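Local coordinates for protein fructose-bisphosphate aldolase (Thermus caldophilus, PDB 2FJK) that is a class II fructose-bisphosphate aldolase, an enzyme built on a TIM-barrel fold and assembled from four copies of the chain, at residues M1-R13 with V65-H78. Residues are numbered along the deposited sequence; the frame is centred on the assembly and turned at random.
Sequences MLVTGLEILRKAR and VALAQEARVPVAVH
Leu-2 is the bump that fills the main hollow here, a groove between Val-65 and Ala-68 of helix 50-68 and strand 75-78. Its CG stands anti to the backbone N (chi1 -171°), and the two methyls fork across the groove. CD1 sits 3.8 Å from Val-77 CG2 and equally near the Ala-68 CB. CD2 lies against Val-65 CG1, and Gln-69 CG flanks the Leu-2 CB.

The backbones are paired beside this groove. Val-75 N donates to Met-1 O at 2.9 Å, and Val-3 N donates to Val-75 O at 2.8 Å, so Val-75 is held on both its N-H and its C=O in parallel fashion. The chain start is also gripped. Met-1 N bonds Ala-71 O at 2.8 Å and Val-73 O at 2.7 Å, above each carbonyl plane. Met-1 is a selenomethionine, and its side chain packs on Arg-72 of the second subunit.

Ile-8, from the first helix, pushes CD1 into a shallow dip between Pro-74 CB and Ala-76 CB (4.0 Å to the latter). Val-3 CG2 lies 4.2 Å from Ala-76 CB and also touches Pro-74 CB. At Gly-5, the N-cap of that helix, the bare CA lies at the edge of the His-78 ring. His-78 NE2 makes a weak bond to Thr-4 O, while ND1 bonds Lys-249.

Strand 75-78 is a barrel strand beside 44-47, and Val-77 bonds Thr-97 just before strand 98-101. The short strand 2-3 adds to the edge of 75-78. Helix 27-38 covers Val-75, and Ile-8 also meets Val-19 of strand 19-23.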
loop_
_atom_site.group_PDB
_atom_site.type_symbol
_atom_site.label_atom_id
_atom_site.label_comp_id
_atom_site.label_asym_id
_atom_site.label_seq_id
_atom_site.Cartn_x
_atom_site.Cartn_y
_atom_site.Cartn_z
HETATM N N MSE A 1 4.254 -14.049 -4.149
HETATM C CA MSE A 1 4.233 -13.385 -2.823
HETATM C C MSE A 1 5.641 -13.011 -2.393
HETATM O O MSE A 1 6.626 -13.616 -2.823
HETATM C CB MSE A 1 3.589 -14.291 -1.769
HETATM C CG MSE A 1 4.120 -15.707 -1.740
HETATM SE SE MSE A 1 3.533 -16.659 -0.153
HETATM C CE MSE A 1 1.641 -16.239 -0.249
ATOM N N LEU A 2 5.721 -12.004 -1.535
ATOM C CA LEU A 2 6.996 -11.513 -1.062
ATOM C C LEU A 2 7.650 -12.492 -0.094
ATOM O O LEU A 2 7.052 -12.893 0.902
ATOM C CB LEU A 2 6.795 -10.140 -0.411
ATOM C CG LEU A 2 8.038 -9.338 -0.020
ATOM C CD1 LEU A 2 8.922 -9.115 -1.241
ATOM C CD2 LEU A 2 7.614 -8.012 0.586
ATOM N N VAL A 3 8.879 -12.888 -0.413
ATOM C CA VAL A 3 9.660 -13.813 0.415
ATOM C C VAL A 3 11.096 -13.277 0.603
ATOM O O VAL A 3 11.516 -12.369 -0.110
ATOM C CB VAL A 3 9.730 -15.205 -0.238
ATOM C CG1 VAL A 3 8.341 -15.839 -0.270
ATOM C CG2 VAL A 3 10.290 -15.082 -1.641
ATOM N N THR A 4 11.841 -13.834 1.559
ATOM C CA THR A 4 13.209 -13.377 1.797
ATOM C C THR A 4 14.191 -14.062 0.855
ATOM O O THR A 4 15.320 -13.595 0.656
ATOM C CB THR A 4 13.661 -13.629 3.253
ATOM O OG1 THR A 4 13.708 -15.035 3.513
ATOM C CG2 THR A 4 12.709 -12.959 4.223
ATOM N N GLY A 5 13.769 -15.172 0.272
ATOM C CA GLY A 5 14.644 -15.854 -0.656
ATOM C C GLY A 5 15.456 -16.994 -0.077
ATOM O O GLY A 5 15.743 -17.955 -0.787
ATOM N N LEU A 6 15.838 -16.898 1.196
ATOM C CA LEU A 6 16.619 -17.962 1.823
ATOM C C LEU A 6 15.919 -19.286 1.557
ATOM O O LEU A 6 16.559 -20.267 1.174
ATOM C CB LEU A 6 16.756 -17.722 3.329
ATOM C CG LEU A 6 17.408 -18.823 4.179
ATOM C CD1 LEU A 6 18.758 -19.234 3.598
ATOM C CD2 LEU A 6 17.563 -18.326 5.612
ATOM N N GLU A 7 14.600 -19.301 1.736
ATOM C CA GLU A 7 13.816 -20.507 1.497
ATOM C C GLU A 7 13.815 -20.805 0.001
ATOM O O GLU A 7 13.854 -21.964 -0.411
ATOM C CB GLU A 7 12.383 -20.325 2.006
ATOM C CG GLU A 7 12.277 -20.019 3.504
ATOM C CD GLU A 7 12.900 -21.094 4.389
ATOM O OE1 GLU A 7 14.141 -21.236 4.382
ATOM O OE2 GLU A 7 12.146 -21.797 5.096
ATOM N N ILE A 8 13.766 -19.753 -0.810
ATOM C CA ILE A 8 13.809 -19.915 -2.258
ATOM C C ILE A 8 15.132 -20.591 -2.613
ATOM O O ILE A 8 15.160 -21.619 -3.284
ATOM C CB ILE A 8 13.809 -18.559 -2.998
ATOM C CG1 ILE A 8 12.543 -17.772 -2.690
ATOM C CG2 ILE A 8 13.932 -18.792 -4.491
ATOM C CD1 ILE A 8 12.435 -16.501 -3.503
ATOM N N LEU A 9 16.227 -19.983 -2.156
ATOM C CA LEU A 9 17.577 -20.470 -2.425
ATOM C C LEU A 9 17.931 -21.804 -1.766
ATOM O O LEU A 9 18.623 -22.621 -2.368
ATOM C CB LEU A 9 18.620 -19.404 -2.038
ATOM C CG LEU A 9 18.797 -18.117 -2.878
ATOM C CD1 LEU A 9 18.412 -18.371 -4.337
ATOM C CD2 LEU A 9 17.952 -16.990 -2.312
ATOM N N ARG A 10 17.474 -22.029 -0.540
ATOM C CA ARG A 10 17.765 -23.291 0.138
ATOM C C ARG A 10 17.229 -24.458 -0.669
ATOM O O ARG A 10 17.908 -25.472 -0.839
ATOM C CB ARG A 10 17.140 -23.323 1.529
ATOM C CG ARG A 10 17.969 -22.638 2.593
ATOM C CD ARG A 10 17.289 -22.749 3.937
ATOM N NE ARG A 10 18.133 -22.236 5.008
ATOM C CZ ARG A 10 17.713 -22.029 6.249
ATOM N NH1 ARG A 10 16.453 -22.291 6.574
ATOM N NH2 ARG A 10 18.552 -21.561 7.163
ATOM N N LYS A 11 16.005 -24.303 -1.165
ATOM C CA LYS A 11 15.366 -25.337 -1.969
ATOM C C LYS A 11 16.035 -25.436 -3.330
ATOM O O LYS A 11 16.023 -26.494 -3.963
ATOM C CB LYS A 11 13.868 -25.043 -2.130
ATOM C CG LYS A 11 13.047 -25.388 -0.889
ATOM C CD LYS A 11 11.544 -25.288 -1.138
ATOM C CE LYS A 11 10.755 -25.861 0.035
ATOM N NZ LYS A 11 11.079 -25.172 1.322
ATOM N N ALA A 12 16.622 -24.330 -3.777
ATOM C CA ALA A 12 17.310 -24.303 -5.058
ATOM C C ALA A 12 18.533 -25.220 -5.016
ATOM O O ALA A 12 18.707 -26.085 -5.876
ATOM C CB ALA A 12 17.734 -22.875 -5.398
ATOM N N ARG A 13 19.382 -25.031 -4.012
ATOM C CA ARG A 13 20.578 -25.855 -3.887
ATOM C C ARG A 13 20.221 -27.284 -3.501
ATOM O O ARG A 13 20.768 -28.239 -4.054
ATOM C CB ARG A 13 21.532 -25.268 -2.850
ATOM C CG ARG A 13 22.778 -26.121 -2.623
ATOM C CD ARG A 13 23.791 -25.416 -1.744
ATOM N NE ARG A 13 24.965 -26.245 -1.484
ATOM C CZ ARG A 13 26.070 -25.808 -0.889
ATOM N NH1 ARG A 13 26.154 -24.545 -0.497
ATOM N NH2 ARG A 13 27.088 -26.632 -0.676
ATOM N N VAL A 65 8.140 -3.765 -4.289
ATOM C CA VAL A 65 7.653 -4.489 -3.115
ATOM C C VAL A 65 6.208 -4.889 -3.420
ATOM O O VAL A 65 5.845 -6.062 -3.322
ATOM C CB VAL A 65 7.698 -3.614 -1.840
ATOM C CG1 VAL A 65 7.265 -4.438 -0.615
ATOM C CG2 VAL A 65 9.104 -3.065 -1.640
ATOM N N ALA A 66 5.385 -3.915 -3.787
ATOM C CA ALA A 66 4.013 -4.215 -4.168
ATOM C C ALA A 66 4.330 -5.002 -5.435
ATOM O O ALA A 66 5.473 -5.015 -5.861
ATOM C CB ALA A 66 3.244 -2.937 -4.484
ATOM N N LEU A 67 3.365 -5.652 -6.055
ATOM C CA LEU A 67 3.691 -6.454 -7.236
ATOM C C LEU A 67 4.409 -7.722 -6.775
ATOM O O LEU A 67 3.981 -8.820 -7.107
ATOM C CB LEU A 67 4.576 -5.684 -8.228
ATOM C CG LEU A 67 3.902 -4.599 -9.081
ATOM C CD1 LEU A 67 4.817 -4.254 -10.241
ATOM C CD2 LEU A 67 2.575 -5.090 -9.610
ATOM N N ALA A 68 5.493 -7.585 -6.017
ATOM C CA ALA A 68 6.188 -8.775 -5.509
ATOM C C ALA A 68 5.182 -9.516 -4.629
ATOM O O ALA A 68 5.026 -10.736 -4.721
ATOM C CB ALA A 68 7.414 -8.384 -4.671
ATOM N N GLN A 69 4.507 -8.749 -3.777
ATOM C CA GLN A 69 3.491 -9.283 -2.874
ATOM C C GLN A 69 2.362 -9.898 -3.708
ATOM O O GLN A 69 1.986 -11.053 -3.502
ATOM C CB GLN A 69 2.910 -8.157 -2.011
ATOM C CG GLN A 69 3.960 -7.229 -1.425
ATOM C CD GLN A 69 3.366 -6.042 -0.674
ATOM O OE1 GLN A 69 2.463 -5.358 -1.168
ATOM N NE2 GLN A 69 3.887 -5.781 0.523
ATOM N N GLU A 70 1.842 -9.109 -4.648
ATOM C CA GLU A 70 0.748 -9.524 -5.526
ATOM C C GLU A 70 1.030 -10.751 -6.386
ATOM O O GLU A 70 0.099 -11.477 -6.744
ATOM C CB GLU A 70 0.328 -8.364 -6.440
ATOM C CG GLU A 70 -0.563 -7.329 -5.769
ATOM C CD GLU A 70 -0.849 -6.121 -6.654
ATOM O OE1 GLU A 70 -1.415 -6.291 -7.754
ATOM O OE2 GLU A 70 -0.504 -4.990 -6.244
ATOM N N ALA A 71 2.300 -10.990 -6.709
ATOM C CA ALA A 71 2.683 -12.127 -7.547
ATOM C C ALA A 71 2.202 -13.482 -7.024
ATOM O O ALA A 71 2.057 -13.677 -5.821
ATOM C CB ALA A 71 4.184 -12.154 -7.722
ATOM N N ARG A 72 1.978 -14.414 -7.946
ATOM C CA ARG A 72 1.517 -15.755 -7.605
ATOM C C ARG A 72 2.648 -16.776 -7.507
ATOM O O ARG A 72 2.396 -17.981 -7.428
ATOM C CB ARG A 72 0.478 -16.224 -8.630
ATOM C CG ARG A 72 -0.845 -15.468 -8.540
ATOM C CD ARG A 72 -1.851 -15.933 -9.591
ATOM N NE ARG A 72 -3.219 -15.548 -9.241
ATOM C CZ ARG A 72 -3.889 -16.033 -8.197
ATOM N NH1 ARG A 72 -3.324 -16.929 -7.396
ATOM N NH2 ARG A 72 -5.127 -15.620 -7.950
ATOM N N VAL A 73 3.890 -16.291 -7.522
ATOM C CA VAL A 73 5.068 -17.148 -7.404
ATOM C C VAL A 73 5.938 -16.521 -6.326
ATOM O O VAL A 73 5.734 -15.365 -5.974
ATOM C CB VAL A 73 5.890 -17.223 -8.725
ATOM C CG1 VAL A 73 5.006 -17.704 -9.865
ATOM C CG2 VAL A 73 6.492 -15.862 -9.055
ATOM N N PRO A 74 6.902 -17.276 -5.772
ATOM C CA PRO A 74 7.756 -16.690 -4.730
ATOM C C PRO A 74 8.636 -15.602 -5.326
ATOM O O PRO A 74 9.313 -15.833 -6.325
ATOM C CB PRO A 74 8.587 -17.878 -4.240
ATOM C CG PRO A 74 7.717 -19.082 -4.579
ATOM C CD PRO A 74 7.182 -18.712 -5.937
ATOM N N VAL A 75 8.618 -14.422 -4.718
ATOM C CA VAL A 75 9.426 -13.306 -5.192
ATOM C C VAL A 75 10.191 -12.647 -4.052
ATOM O O VAL A 75 9.615 -12.327 -3.012
ATOM C CB VAL A 75 8.562 -12.213 -5.866
ATOM C CG1 VAL A 75 9.424 -10.991 -6.178
ATOM C CG2 VAL A 75 7.924 -12.752 -7.142
ATOM N N ALA A 76 11.489 -12.443 -4.258
ATOM C CA ALA A 76 12.335 -11.786 -3.266
ATOM C C ALA A 76 12.837 -10.479 -3.868
ATOM O O ALA A 76 13.088 -10.400 -5.071
ATOM C CB ALA A 76 13.522 -12.675 -2.896
ATOM N N VAL A 77 12.970 -9.458 -3.029
ATOM C CA VAL A 77 13.467 -8.156 -3.456
ATOM C C VAL A 77 14.813 -7.918 -2.742
ATOM O O VAL A 77 14.843 -7.668 -1.536
ATOM C CB VAL A 77 12.448 -7.056 -3.097
ATOM C CG1 VAL A 77 12.981 -5.686 -3.490
ATOM C CG2 VAL A 77 11.107 -7.345 -3.806
ATOM N N HIS A 78 15.917 -8.023 -3.493
ATOM C CA HIS A 78 17.276 -7.863 -2.950
ATOM C C HIS A 78 17.999 -6.577 -3.348
ATOM O O HIS A 78 17.825 -6.079 -4.458
ATOM C CB HIS A 78 18.168 -9.036 -3.375
ATOM C CG HIS A 78 17.764 -10.357 -2.801
ATOM N ND1 HIS A 78 18.672 -11.364 -2.554
ATOM C CD2 HIS A 78 16.552 -10.846 -2.443
ATOM C CE1 HIS A 78 18.039 -12.415 -2.062
ATOM N NE2 HIS A 78 16.752 -12.127 -1.984
#